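PDB 4BAX: glutamine synthetase from Streptomyces coelicolor, which belongs to the glutamine synthetase family, enzymes that assemble as rings, and pairs a beta-Grasp domain with a catalytic domain in a ten-subunit assembly. Local coordinates for residues F4-I9 and E73-L78; S91-A96 and N320-V325; M261-N266 and R328-T333. All blocks are in the same frame, centred on the assembly; numbering follows the deposited sequence.

Contact 1 (F4-I9 and E73-L78); sequences FKAEYI and EDILVL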
ATOM      1  N   PHE A   4      -8.765 -35.769  28.562  1.00 47.04           N
ATOM      2  CA  PHE A   4      -9.222 -35.361  27.249  1.00 43.81           C
ATOM      3  C   PHE A   4     -10.042 -34.077  27.331  1.00 41.25           C
ATOM      4  O   PHE A   4     -10.527 -33.695  28.401  1.00 41.47           O
ATOM      5  CB  PHE A   4      -9.986 -36.476  26.552  1.00 43.52           C
ATOM      6  CG  PHE A   4     -11.299 -36.784  27.185  1.00 43.55           C
ATOM      7  CD1 PHE A   4     -11.366 -37.660  28.261  1.00 43.67           C
ATOM      8  CD2 PHE A   4     -12.471 -36.223  26.700  1.00 43.33           C
ATOM      9  CE1 PHE A   4     -12.581 -37.959  28.853  1.00 43.75           C
ATOM     10  CE2 PHE A   4     -13.688 -36.521  27.292  1.00 43.53           C
ATOM     11  CZ  PHE A   4     -13.741 -37.391  28.370  1.00 43.76           C
ATOM     12  N   LYS A   5     -10.164 -33.403  26.196  1.00 38.60           N
ATOM     13  CA  LYS A   5     -10.889 -32.152  26.115  1.00 36.24           C
ATOM     14  C   LYS A   5     -12.328 -32.392  25.676  1.00 35.06           C
ATOM     15  O   LYS A   5     -12.588 -33.187  24.757  1.00 35.14           O
ATOM     16  CB  LYS A   5     -10.186 -31.222  25.146  1.00 35.42           C
ATOM     17  CG  LYS A   5      -8.816 -30.773  25.642  1.00 35.20           C
ATOM     18  CD  LYS A   5      -8.215 -29.775  24.671  1.00 35.01           C
ATOM     19  CE  LYS A   5      -7.264 -30.413  23.705  1.00 34.83           C
ATOM     20  NZ  LYS A   5      -5.898 -30.264  24.240  1.00 34.93           N
ATOM     21  N   ALA A   6     -13.253 -31.721  26.356  1.00 34.07           N
ATOM     22  CA  ALA A   6     -14.669 -31.761  26.007  1.00 33.39           C
ATOM     23  C   ALA A   6     -15.178 -30.344  25.741  1.00 32.76           C
ATOM     24  O   ALA A   6     -15.093 -29.462  26.605  1.00 32.50           O
ATOM     25  CB  ALA A   6     -15.468 -32.409  27.121  1.00 33.76           C
ATOM     26  N   GLU A   7     -15.706 -30.123  24.540  1.00 32.48           N
ATOM     27  CA  GLU A   7     -16.250 -28.811  24.198  1.00 31.98           C
ATOM     28  C   GLU A   7     -17.753 -28.776  24.420  1.00 30.71           C
ATOM     29  O   GLU A   7     -18.523 -29.396  23.674  1.00 29.97           O
ATOM     30  CB  GLU A   7     -15.934 -28.461  22.746  1.00 32.97           C
ATOM     31  CG  GLU A   7     -16.198 -26.990  22.375  1.00 34.24           C
ATOM     32  CD  GLU A   7     -15.153 -26.007  22.910  1.00 35.50           C
ATOM     33  OE1 GLU A   7     -14.152 -26.438  23.521  1.00 36.14           O
ATOM     34  OE2 GLU A   7     -15.350 -24.785  22.748  1.00 35.93           O
ATOM     35  N   TYR A   8     -18.160 -28.024  25.440  1.00 30.38           N
ATOM     36  CA  TYR A   8     -19.565 -27.929  25.800  1.00 30.27           C
ATOM     37  C   TYR A   8     -20.188 -26.811  24.995  1.00 30.77           C
ATOM     38  O   TYR A   8     -19.747 -25.663  25.061  1.00 31.15           O
ATOM     39  CB  TYR A   8     -19.734 -27.657  27.287  1.00 29.67           C
ATOM     40  CG  TYR A   8     -19.665 -28.885  28.167  1.00 29.06           C
ATOM     41  CD1 TYR A   8     -18.613 -29.794  28.054  1.00 28.47           C
ATOM     42  CD2 TYR A   8     -20.628 -29.127  29.139  1.00 28.93           C
ATOM     43  CE1 TYR A   8     -18.534 -30.911  28.879  1.00 28.29           C
ATOM     44  CE2 TYR A   8     -20.557 -30.262  29.969  1.00 28.56           C
ATOM     45  CZ  TYR A   8     -19.509 -31.146  29.836  1.00 28.34           C
ATOM     46  OH  TYR A   8     -19.439 -32.265  30.667  1.00 28.28           O
ATOM     47  N   ILE A   9     -21.190 -27.174  24.212  1.00 30.59           N
ATOM     48  CA  ILE A   9     -21.835 -26.275  23.279  1.00 29.94           C
ATOM     49  C   ILE A   9     -23.286 -26.124  23.686  1.00 29.47           C
ATOM     50  O   ILE A   9     -23.952 -27.117  24.025  1.00 30.28           O
ATOM     51  CB  ILE A   9     -21.711 -26.817  21.812  1.00 17.61           C
ATOM     52  CG1 ILE A   9     -20.229 -26.802  21.387  1.00 17.25           C
ATOM     53  CG2 ILE A   9     -22.537 -26.022  20.814  1.00 13.23           C
ATOM     54  CD1 ILE A   9     -19.837 -27.835  20.290  1.00 18.63           C
ATOM     55  N   GLU A  73      -8.702 -37.844  21.214  1.00 41.97           N
ATOM     56  CA  GLU A  73      -9.744 -38.387  22.081  1.00 42.62           C
ATOM     57  C   GLU A  73     -10.728 -37.285  22.508  1.00 40.86           C
ATOM     58  O   GLU A  73     -11.684 -37.497  23.269  1.00 40.42           O
ATOM     59  CB  GLU A  73      -9.099 -39.054  23.309  1.00 44.77           C
ATOM     60  CG  GLU A  73      -9.379 -40.555  23.471  1.00 47.09           C
ATOM     61  CD  GLU A  73      -9.268 -41.354  22.161  1.00 48.86           C
ATOM     62  OE1 GLU A  73      -8.147 -41.416  21.594  1.00 49.36           O
ATOM     63  OE2 GLU A  73     -10.297 -41.910  21.689  1.00 49.43           O
ATOM     64  N   ASP A  74     -10.532 -36.111  21.932  1.00 39.58           N
ATOM     65  CA  ASP A  74     -11.334 -34.953  22.290  1.00 37.87           C
ATOM     66  C   ASP A  74     -12.749 -34.992  21.696  1.00 35.47           C
ATOM     67  O   ASP A  74     -12.977 -35.608  20.645  1.00 34.96           O
ATOM     68  CB  ASP A  74     -10.592 -33.704  21.853  1.00 38.50           C
ATOM     69  CG  ASP A  74      -9.230 -33.588  22.519  1.00 39.33           C
ATOM     70  OD1 ASP A  74      -9.020 -34.193  23.595  1.00 39.38           O
ATOM     71  OD2 ASP A  74      -8.367 -32.870  21.968  1.00 39.90           O
ATOM     72  N   ILE A  75     -13.705 -34.385  22.400  1.00 33.90           N
ATOM     73  CA  ILE A  75     -15.109 -34.509  22.006  1.00 32.67           C
ATOM     74  C   ILE A  75     -15.897 -33.197  22.091  1.00 31.29           C
ATOM     75  O   ILE A  75     -15.531 -32.275  22.826  1.00 31.08           O
ATOM     76  CB  ILE A  75     -15.839 -35.580  22.864  1.00 36.69           C
ATOM     77  CG1 ILE A  75     -15.634 -35.281  24.349  1.00 36.80           C
ATOM     78  CG2 ILE A  75     -15.376 -37.000  22.509  1.00 36.70           C
ATOM     79  CD1 ILE A  75     -16.864 -35.459  25.178  1.00 36.97           C
ATOM     80  N   LEU A  76     -17.015 -33.154  21.371  1.00 30.04           N
ATOM     81  CA  LEU A  76     -17.962 -32.046  21.464  1.00 28.03           C
ATOM     82  C   LEU A  76     -19.160 -32.505  22.272  1.00 26.68           C
ATOM     83  O   LEU A  76     -19.658 -33.619  22.080  1.00 26.09           O
ATOM     84  CB  LEU A  76     -18.408 -31.586  20.089  1.00 27.31           C
ATOM     85  CG  LEU A  76     -17.253 -31.360  19.135  1.00 27.34           C
ATOM     86  CD1 LEU A  76     -17.837 -31.200  17.739  1.00 27.27           C
ATOM     87  CD2 LEU A  76     -16.406 -30.161  19.569  1.00 27.24           C
ATOM     88  N   VAL A  77     -19.601 -31.667  23.199  1.00 26.62           N
ATOM     89  CA  VAL A  77     -20.745 -32.009  24.019  1.00 27.46           C
ATOM     90  C   VAL A  77     -21.839 -30.961  23.871  1.00 28.17           C
ATOM     91  O   VAL A  77     -21.726 -29.854  24.416  1.00 28.86           O
ATOM     92  CB  VAL A  77     -20.365 -32.129  25.518  1.00 27.65           C
ATOM     93  CG1 VAL A  77     -21.433 -32.878  26.265  1.00 27.63           C
ATOM     94  CG2 VAL A  77     -19.048 -32.844  25.686  1.00 27.87           C
ATOM     95  N   LEU A  78     -22.901 -31.311  23.150  1.00 27.98           N
ATOM     96  CA  LEU A  78     -24.047 -30.424  23.031  1.00 28.30           C
ATOM     97  C   LEU A  78     -24.952 -30.566  24.256  1.00 28.54           C
ATOM     98  O   LEU A  78     -25.343 -31.674  24.597  1.00 27.57           O
ATOM     99  CB  LEU A  78     -24.833 -30.736  21.753  1.00 28.04           C
ATOM    100  CG  LEU A  78     -26.071 -29.881  21.499  1.00 27.69           C
ATOM    101  CD1 LEU A  78     -25.715 -28.419  21.217  1.00 27.16           C
ATOM    102  CD2 LEU A  78     -26.902 -30.476  20.378  1.00 27.71           C
TER
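Strands 4-9 and 75-78 run parallel, their short axes 29° apart, and zip together through Lys-5 O, Glu-7 N and O, and Ile-9 N, with Ile-75 and Val-77 supplying the partners. The bond from Val-77 N to Glu-7 O measures 2.6 Å. At the start of the pair, before strand 75-78 begins, a carboxylate takes over the acceptor's role: Lys-5 N gives to Asp-74 OD1 at 2.9 Å, reaching it from above the carboxylate plane. The two side chains lie alongside each other, yet Lys-5 NZ stays 4.2 Å from Asp-74 OD2. Bent at its last two torsions, the lysine carries its charge to a salt bridge with Glu-160 of the second subunit.

Phe-4, Ala-6, Tyr-8, Ile-75 and Val-77 share one side of the sheet. Ile-75 CG1 meets the edge of the Phe-4 ring at CE2, 3.7 Å away, while its CD1 reaches Ala-6 CB. Val-77 lies beside Tyr-8, its CB over the ring face, 4.2 Å from the centroid, in a CH-pi contact; the tyrosine OH bonds onward to Pro-38 O. On the other side, Leu-76 CD2 packs on Glu-7 CB at 3.6 Å, and Ile-9 reaches Leu-76 and Leu-78. Glu-7, bent at chi2 (75°), turns its carboxylate to Ser-22, Thr-24 and Arg-70.

These are two adjacent inner strands of the five-stranded beta-Grasp sheet. Backbone bonds hold them edge to edge while apolar side chains cover both faces, the buried Glu-7 charge is probably stabilised by Arg-70 and two hydroxyls, and Lys-5 is committed to the subunit interface.

Contact 2 (S91-A96 and N320-V325); sequences SNTRAA and NVDPYV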
ATOM      1  N   SER A  91     -35.188 -20.450  27.661  1.00 34.54           N
ATOM      2  CA  SER A  91     -34.535 -20.505  26.360  1.00 33.09           C
ATOM      3  C   SER A  91     -34.537 -21.914  25.770  1.00 32.10           C
ATOM      4  O   SER A  91     -34.387 -22.070  24.554  1.00 31.31           O
ATOM      5  CB  SER A  91     -33.110 -19.964  26.443  1.00 33.09           C
ATOM      6  OG  SER A  91     -32.441 -20.513  27.560  1.00 33.24           O
ATOM      7  N   ASN A  92     -34.678 -22.934  26.623  1.00 31.98           N
ATOM      8  CA  ASN A  92     -34.613 -24.330  26.176  1.00 31.54           C
ATOM      9  C   ASN A  92     -35.788 -24.678  25.260  1.00 30.86           C
ATOM     10  O   ASN A  92     -36.930 -24.609  25.692  1.00 31.04           O
ATOM     11  CB  ASN A  92     -34.568 -25.248  27.398  1.00 32.36           C
ATOM     12  CG  ASN A  92     -34.358 -26.720  27.046  1.00 33.14           C
ATOM     13  OD1 ASN A  92     -34.763 -27.199  25.981  1.00 33.49           O
ATOM     14  ND2 ASN A  92     -33.759 -27.453  27.971  1.00 33.28           N
ATOM     15  N   THR A  93     -35.494 -25.028  24.001  1.00 30.54           N
ATOM     16  CA  THR A  93     -36.528 -25.352  23.000  1.00 30.57           C
ATOM     17  C   THR A  93     -36.495 -26.816  22.638  1.00 30.72           C
ATOM     18  O   THR A  93     -37.406 -27.331  21.963  1.00 30.69           O
ATOM     19  CB  THR A  93     -36.392 -24.508  21.694  1.00 19.07           C
ATOM     20  OG1 THR A  93     -35.136 -24.787  21.057  1.00 18.41           O
ATOM     21  CG2 THR A  93     -36.542 -23.008  21.981  1.00 18.81           C
ATOM     22  N   ARG A  94     -35.448 -27.486  23.117  1.00 30.69           N
ATOM     23  CA  ARG A  94     -35.308 -28.930  22.938  1.00 30.50           C
ATOM     24  C   ARG A  94     -36.352 -29.690  23.723  1.00 30.57           C
ATOM     25  O   ARG A  94     -36.917 -30.657  23.215  1.00 31.21           O
ATOM     26  CB  ARG A  94     -33.903 -29.387  23.341  1.00 30.06           C
ATOM     27  CG  ARG A  94     -33.454 -30.634  22.647  1.00 29.67           C
ATOM     28  CD  ARG A  94     -32.328 -31.304  23.393  1.00 29.80           C
ATOM     29  NE  ARG A  94     -31.878 -32.502  22.691  1.00 29.99           N
ATOM     30  CZ  ARG A  94     -32.100 -33.734  23.135  1.00 29.84           C
ATOM     31  NH1 ARG A  94     -32.778 -33.896  24.269  1.00 29.82           N
ATOM     32  NH2 ARG A  94     -31.661 -34.794  22.448  1.00 29.50           N
ATOM     33  N   ALA A  95     -36.642 -29.218  24.933  1.00 30.23           N
ATOM     34  CA  ALA A  95     -37.520 -29.945  25.845  1.00 30.92           C
ATOM     35  C   ALA A  95     -38.933 -30.078  25.281  1.00 31.43           C
ATOM     36  O   ALA A  95     -39.589 -31.100  25.492  1.00 31.34           O
ATOM     37  CB  ALA A  95     -37.531 -29.296  27.235  1.00 31.01           C
ATOM     38  N   ALA A  96     -39.407 -29.030  24.604  1.00 32.13           N
ATOM     39  CA  ALA A  96     -40.714 -29.079  23.955  1.00 33.00           C
ATOM     40  C   ALA A  96     -40.746 -30.114  22.837  1.00 34.11           C
ATOM     41  O   ALA A  96     -41.689 -30.915  22.751  1.00 35.18           O
ATOM     42  CB  ALA A  96     -41.106 -27.698  23.419  1.00 32.67           C
ATOM     43  N   ASN A 320     -32.032 -19.300   9.222  1.00 28.37           N
ATOM     44  CA  ASN A 320     -31.813 -19.018  10.645  1.00 28.99           C
ATOM     45  C   ASN A 320     -32.883 -19.620  11.563  1.00 29.53           C
ATOM     46  O   ASN A 320     -32.992 -19.226  12.722  1.00 30.15           O
ATOM     47  CB  ASN A 320     -31.633 -17.509  10.903  1.00 29.08           C
ATOM     48  CG  ASN A 320     -32.901 -16.715  10.625  1.00 29.39           C
ATOM     49  OD1 ASN A 320     -33.884 -17.250  10.096  1.00 29.74           O
ATOM     50  ND2 ASN A 320     -32.870 -15.420  10.939  1.00 29.04           N
ATOM     51  N   VAL A 321     -33.674 -20.561  11.059  1.00 29.63           N
ATOM     52  CA  VAL A 321     -34.656 -21.238  11.909  1.00 29.74           C
ATOM     53  C   VAL A 321     -33.967 -22.115  12.957  1.00 29.90           C
ATOM     54  O   VAL A 321     -32.898 -22.669  12.716  1.00 29.65           O
ATOM     55  CB  VAL A 321     -35.627 -22.098  11.071  1.00 29.81           C
ATOM     56  CG1 VAL A 321     -34.924 -23.324  10.465  1.00 29.59           C
ATOM     57  CG2 VAL A 321     -36.856 -22.488  11.906  1.00 30.05           C
ATOM     58  N   ASP A 322     -34.561 -22.191  14.142  1.00 30.70           N
ATOM     59  CA  ASP A 322     -34.155 -23.163  15.154  1.00 31.36           C
ATOM     60  C   ASP A 322     -34.735 -24.513  14.732  1.00 31.50           C
ATOM     61  O   ASP A 322     -35.960 -24.658  14.624  1.00 32.16           O
ATOM     62  CB  ASP A 322     -34.719 -22.754  16.523  1.00 31.76           C
ATOM     63  CG  ASP A 322     -34.192 -23.620  17.680  1.00 31.91           C
ATOM     64  OD1 ASP A 322     -33.733 -24.762  17.443  1.00 32.37           O
ATOM     65  OD2 ASP A 322     -34.243 -23.150  18.838  1.00 31.39           O
ATOM     66  N   PRO A 323     -33.865 -25.518  14.524  1.00 30.79           N
ATOM     67  CA  PRO A 323     -34.319 -26.867  14.130  1.00 30.17           C
ATOM     68  C   PRO A 323     -35.265 -27.499  15.156  1.00 29.39           C
ATOM     69  O   PRO A 323     -36.238 -28.154  14.753  1.00 29.12           O
ATOM     70  CB  PRO A 323     -33.010 -27.673  14.000  1.00 30.27           C
ATOM     71  CG  PRO A 323     -31.961 -26.852  14.706  1.00 30.52           C
ATOM     72  CD  PRO A 323     -32.397 -25.408  14.562  1.00 30.57           C
ATOM     73  N   TYR A 324     -35.045 -27.218  16.442  1.00 28.80           N
ATOM     74  CA  TYR A 324     -35.896 -27.747  17.501  1.00 28.84           C
ATOM     75  C   TYR A 324     -37.338 -27.289  17.313  1.00 28.54           C
ATOM     76  O   TYR A 324     -38.292 -28.045  17.572  1.00 28.36           O
ATOM     77  CB  TYR A 324     -35.397 -27.287  18.887  1.00 28.88           C
ATOM     78  CG  TYR A 324     -34.073 -27.887  19.336  1.00 28.98           C
ATOM     79  CD1 TYR A 324     -33.827 -29.247  19.226  1.00 29.04           C
ATOM     80  CD2 TYR A 324     -33.040 -27.071  19.808  1.00 28.88           C
ATOM     81  CE1 TYR A 324     -32.606 -29.789  19.605  1.00 28.98           C
ATOM     82  CE2 TYR A 324     -31.815 -27.610  20.193  1.00 28.86           C
ATOM     83  CZ  TYR A 324     -31.609 -28.971  20.090  1.00 29.05           C
ATOM     84  OH  TYR A 324     -30.406 -29.521  20.466  1.00 29.15           O
ATOM     85  N   VAL A 325     -37.480 -26.040  16.881  1.00 28.08           N
ATOM     86  CA  VAL A 325     -38.783 -25.438  16.648  1.00 28.08           C
ATOM     87  C   VAL A 325     -39.513 -25.918  15.377  1.00 28.18           C
ATOM     88  O   VAL A 325     -40.664 -26.357  15.447  1.00 28.50           O
ATOM     89  CB  VAL A 325     -38.670 -23.886  16.685  1.00 20.67           C
ATOM     90  CG1 VAL A 325     -40.008 -23.225  16.395  1.00 20.50           C
ATOM     91  CG2 VAL A 325     -38.109 -23.442  18.041  1.00 20.52           C
TER
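Arg-94, in the first turn of helix 94-103, lays the start of its side chain over the ring of Tyr-324, which sits in the first turn of helix 323-341. Its CB stands above the middle of the ring, 3.9 Å from the plane. With CG anti to the backbone N (chi1 -154°), the next carbon stays over the same face, shifted toward CE1 and CZ; CG lies 3.7 Å from the centroid and makes a CH-pi contact. From there the chain runs extended, so CD is already passing the rim, 3.9 Å from Tyr-324 OH. NE follows at 4.0 Å from that same OH, which meets the guanidinium at its edge. Because the guanidinium and ring planes stand 80° apart, the cation does not stack on the phenol. Instead NH2 forms a salt bridge with Asp-195 of helix 190-210, and Tyr-324 OH bonds to the other oxygen of that carboxylate.

Next door, Thr-93 and Asp-322 meet tip to tip: OG1 donates to OD2 over 2.9 Å, arriving from above the carboxylate plane. Asp-322 is the N-cap of helix 323-341, its OD1 accepting from Tyr-324 N at 3.0 Å and also from Trp-198 NE1. The start of helix 94-103 has a capping bond of its own, from Ala-95 N to Asn-92 OD1, also 3.0 Å.

So two helix N-termini come together here, each capped by a side chain. Three donors grip the Asp-322 carboxylate, and together with the nearby helix dipole they would be expected to keep it ionised. Asp-195 bonds to the tips of both Arg-94 and Tyr-324 through one carboxylate, which probably helps hold the arginine chain over the ring.

Contact 3 (M261-N266 and R328-T333); sequences MDHVKN and RLLVDT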
ATOM      1  N   MET A 261     -49.721 -19.179   9.758  1.00 35.88           N
ATOM      2  CA  MET A 261     -49.121 -18.122  10.556  1.00 35.95           C
ATOM      3  C   MET A 261     -48.358 -18.653  11.764  1.00 35.65           C
ATOM      4  O   MET A 261     -47.278 -18.156  12.074  1.00 35.14           O
ATOM      5  CB  MET A 261     -50.197 -17.119  10.998  1.00 36.63           C
ATOM      6  CG  MET A 261     -50.228 -15.798  10.236  1.00 36.86           C
ATOM      7  SD  MET A 261     -49.253 -15.756   8.723  1.00 88.19           S
ATOM      8  CE  MET A 261     -47.726 -15.071   9.374  1.00 39.87           C
ATOM      9  N   ASP A 262     -48.865 -19.724  12.366  1.00 36.05           N
ATOM     10  CA  ASP A 262     -48.226 -20.343  13.521  1.00 36.74           C
ATOM     11  C   ASP A 262     -46.813 -20.827  13.184  1.00 35.88           C
ATOM     12  O   ASP A 262     -45.870 -20.603  13.951  1.00 35.42           O
ATOM     13  CB  ASP A 262     -49.058 -21.527  14.009  1.00 38.58           C
ATOM     14  CG  ASP A 262     -50.274 -21.100  14.810  1.00 40.32           C
ATOM     15  OD1 ASP A 262     -50.369 -19.901  15.180  1.00 41.07           O
ATOM     16  OD2 ASP A 262     -51.123 -21.973  15.084  1.00 41.00           O
ATOM     17  N   HIS A 263     -46.673 -21.483  12.026  1.00 35.67           N
ATOM     18  CA  HIS A 263     -45.360 -21.930  11.554  1.00 35.66           C
ATOM     19  C   HIS A 263     -44.493 -20.747  11.118  1.00 36.01           C
ATOM     20  O   HIS A 263     -43.344 -20.594  11.552  1.00 36.45           O
ATOM     21  CB  HIS A 263     -45.500 -22.929  10.398  1.00 35.01           C
ATOM     22  CG  HIS A 263     -46.003 -24.275  10.812  1.00 34.44           C
ATOM     23  ND1 HIS A 263     -45.342 -25.444  10.496  1.00 33.87           N
ATOM     24  CD2 HIS A 263     -47.115 -24.641  11.494  1.00 34.48           C
ATOM     25  CE1 HIS A 263     -46.015 -26.470  10.985  1.00 33.93           C
ATOM     26  NE2 HIS A 263     -47.097 -26.011  11.593  1.00 34.22           N
ATOM     27  N   VAL A 264     -45.058 -19.899  10.267  1.00 35.33           N
ATOM     28  CA  VAL A 264     -44.287 -18.837   9.654  1.00 34.30           C
ATOM     29  C   VAL A 264     -43.730 -17.880  10.695  1.00 32.80           C
ATOM     30  O   VAL A 264     -42.564 -17.451  10.616  1.00 32.05           O
ATOM     31  CB  VAL A 264     -45.108 -18.106   8.579  1.00 35.23           C
ATOM     32  CG1 VAL A 264     -44.567 -16.694   8.324  1.00 35.26           C
ATOM     33  CG2 VAL A 264     -45.177 -18.932   7.273  1.00 35.43           C
ATOM     34  N   LYS A 265     -44.494 -17.656  11.764  1.00 32.90           N
ATOM     35  CA  LYS A 265     -43.947 -16.725  12.802  1.00 33.36           C
ATOM     36  C   LYS A 265     -42.886 -17.346  13.680  1.00 33.29           C
ATOM     37  O   LYS A 265     -42.293 -16.647  14.523  1.00 32.97           O
ATOM     38  CB  LYS A 265     -45.057 -16.150  13.707  1.00 34.03           C
ATOM     39  CG  LYS A 265     -45.746 -17.167  14.607  1.00 35.88           C
ATOM     40  CD  LYS A 265     -46.774 -16.501  15.516  1.00 37.44           C
ATOM     41  CE  LYS A 265     -47.676 -17.453  16.329  1.00 39.12           C
ATOM     42  NZ  LYS A 265     -48.173 -16.535  17.364  1.00 40.10           N
ATOM     43  N   ASN A 266     -42.614 -18.631  13.496  1.00 33.10           N
ATOM     44  CA  ASN A 266     -41.545 -19.328  14.221  1.00 33.04           C
ATOM     45  C   ASN A 266     -40.461 -19.853  13.302  1.00 32.54           C
ATOM     46  O   ASN A 266     -39.598 -20.644  13.718  1.00 32.23           O
ATOM     47  CB  ASN A 266     -42.114 -20.489  15.047  1.00 33.58           C
ATOM     48  CG  ASN A 266     -42.938 -20.042  16.200  1.00 34.20           C
ATOM     49  OD1 ASN A 266     -42.400 -19.620  17.218  1.00 34.34           O
ATOM     50  ND2 ASN A 266     -44.255 -20.118  16.059  1.00 34.75           N
ATOM     51  N   ARG A 328     -40.564 -29.471  15.818  1.00 30.21           N
ATOM     52  CA  ARG A 328     -41.665 -29.613  16.787  1.00 30.70           C
ATOM     53  C   ARG A 328     -43.008 -29.266  16.141  1.00 30.84           C
ATOM     54  O   ARG A 328     -43.991 -30.017  16.276  1.00 30.64           O
ATOM     55  CB  ARG A 328     -41.430 -28.723  18.015  1.00 31.02           C
ATOM     56  CG  ARG A 328     -42.313 -29.068  19.228  1.00 31.73           C
ATOM     57  CD  ARG A 328     -43.151 -27.898  19.741  1.00 32.36           C
ATOM     58  NE  ARG A 328     -42.350 -26.689  19.858  1.00 33.44           N
ATOM     59  CZ  ARG A 328     -42.846 -25.457  19.847  1.00 34.40           C
ATOM     60  NH1 ARG A 328     -44.153 -25.269  19.743  1.00 34.64           N
ATOM     61  NH2 ARG A 328     -42.029 -24.410  19.955  1.00 34.82           N
ATOM     62  N   LEU A 329     -43.016 -28.147  15.410  1.00 30.63           N
ATOM     63  CA  LEU A 329     -44.206 -27.604  14.780  1.00 30.43           C
ATOM     64  C   LEU A 329     -44.766 -28.528  13.701  1.00 30.41           C
ATOM     65  O   LEU A 329     -45.987 -28.726  13.604  1.00 29.98           O
ATOM     66  CB  LEU A 329     -43.888 -26.235  14.176  1.00 30.52           C
ATOM     67  CG  LEU A 329     -43.674 -25.084  15.153  1.00 30.59           C
ATOM     68  CD1 LEU A 329     -43.312 -23.810  14.407  1.00 30.87           C
ATOM     69  CD2 LEU A 329     -44.934 -24.892  15.980  1.00 30.47           C
ATOM     70  N   LEU A 330     -43.871 -29.074  12.880  1.00 30.99           N
ATOM     71  CA  LEU A 330     -44.285 -29.985  11.820  1.00 31.66           C
ATOM     72  C   LEU A 330     -44.874 -31.262  12.410  1.00 31.96           C
ATOM     73  O   LEU A 330     -45.886 -31.758  11.923  1.00 31.95           O
ATOM     74  CB  LEU A 330     -43.117 -30.304  10.893  1.00 31.55           C
ATOM     75  CG  LEU A 330     -42.889 -29.184   9.882  1.00 31.54           C
ATOM     76  CD1 LEU A 330     -41.558 -29.362   9.136  1.00 31.36           C
ATOM     77  CD2 LEU A 330     -44.085 -29.108   8.914  1.00 31.57           C
ATOM     78  N   VAL A 331     -44.245 -31.788  13.455  1.00 32.50           N
ATOM     79  CA  VAL A 331     -44.776 -32.971  14.123  1.00 33.20           C
ATOM     80  C   VAL A 331     -46.127 -32.678  14.771  1.00 34.73           C
ATOM     81  O   VAL A 331     -47.075 -33.447  14.612  1.00 35.51           O
ATOM     82  CB  VAL A 331     -43.812 -33.486  15.183  1.00 32.41           C
ATOM     83  CG1 VAL A 331     -44.510 -34.416  16.141  1.00 32.14           C
ATOM     84  CG2 VAL A 331     -42.629 -34.171  14.512  1.00 32.43           C
ATOM     85  N   ASP A 332     -46.241 -31.546  15.455  1.00 35.13           N
ATOM     86  CA  ASP A 332     -47.490 -31.243  16.136  1.00 35.60           C
ATOM     87  C   ASP A 332     -48.594 -31.150  15.101  1.00 34.52           C
ATOM     88  O   ASP A 332     -49.603 -31.843  15.194  1.00 34.60           O
ATOM     89  CB  ASP A 332     -47.402 -29.919  16.904  1.00 36.83           C
ATOM     90  CG  ASP A 332     -48.509 -29.775  17.952  1.00 38.08           C
ATOM     91  OD1 ASP A 332     -49.620 -30.286  17.729  1.00 38.90           O
ATOM     92  OD2 ASP A 332     -48.262 -29.180  19.019  1.00 38.29           O
ATOM     93  N   THR A 333     -48.377 -30.333  14.088  1.00 33.63           N
ATOM     94  CA  THR A 333     -49.430 -30.109  13.123  1.00 33.60           C
ATOM     95  C   THR A 333     -49.766 -31.346  12.295  1.00 33.69           C
ATOM     96  O   THR A 333     -50.896 -31.841  12.332  1.00 33.54           O
ATOM     97  CB  THR A 333     -49.080 -28.903  12.204  1.00 30.01           C
ATOM     98  OG1 THR A 333     -48.971 -27.702  12.988  1.00 29.70           O
ATOM     99  CG2 THR A 333     -50.106 -28.730  11.078  1.00 30.05           C
TER
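His-263, near the end of helix 259-264, fills the close-packed part of this contact, turning its ring in between its own helix and helix 323-341. Leu-329 CB lies over one ring face, 4.0 Å from the centroid and offset toward the rim, in a CH-pi contact; the two side chains slide past each other in opposite directions. Leu-330 comes across at about a right angle, bringing CD2 to 3.9 Å from His-263 CE1. At the far edge the imidazole meets Thr-333 tip to tip: NE2 and OG1 are hydrogen-bonded over 2.9 Å, nearly straight at 175°, and either could be the donor. The other nitrogen, ND1, bonds to Tyr-267 OH, and Leu-254 packs against both His-263 and Leu-330.

One turn along, the contact loosens. Asn-266 approaches the tip of Leu-329 mainly with its CB, 3.6 Å from CD1, and spends its amide on its own chain: ND2 gives to Asp-262 O at 2.7 Å, almost along the C=O axis, tying the residues beyond the helix back onto its last turn. Asp-262 also aims its CB at the other helix, but that atom stays 5.7 Å from Leu-329 CD2, and OD2 bonds to Ser-258 OG instead. Lys-265 is exposed and leaves the interface altogether, while Arg-328 turns its side chain to helix 94-103.

The polar cost of burying the imidazole is thus met at both nitrogens, by two hydroxyls; these bonds are consistent with the modelled ring flip and would hold it. With Leu-329 over its face and Leu-330 beside CE1, His-263 links the two helices by apolar packing and a hydrogen bond, whereas the partly exposed Asn-266, a neighbour of Val-325, meets Leu-329 through its CD1 methyl.

In the fold
Along the chain, contact 1 closes before contact 2 opens, while contacts 2 and 3 have alternating segments. Contact 1 belongs to the beta-Grasp sheet, and its strand 75-82 is followed directly by helix 94-103, whose first turn belongs to contact 2. Their centres lie 21 Å apart, but Leu-78 CD2 packs on Tyr-324 OH, 3.6 Å away, so the small domain touches the start of helix 323-341. That helix serves contacts 2 and 3, whose centres are only 11 Å apart; Asn-266 CB meets Val-325 CG1 between them. Contacts 1 and 3, 32 Å apart, do not touch. Helix 323-341, near the C-terminus, therefore meets helix 94-103 and strand 75-82 at its start and helix 259-264 further along.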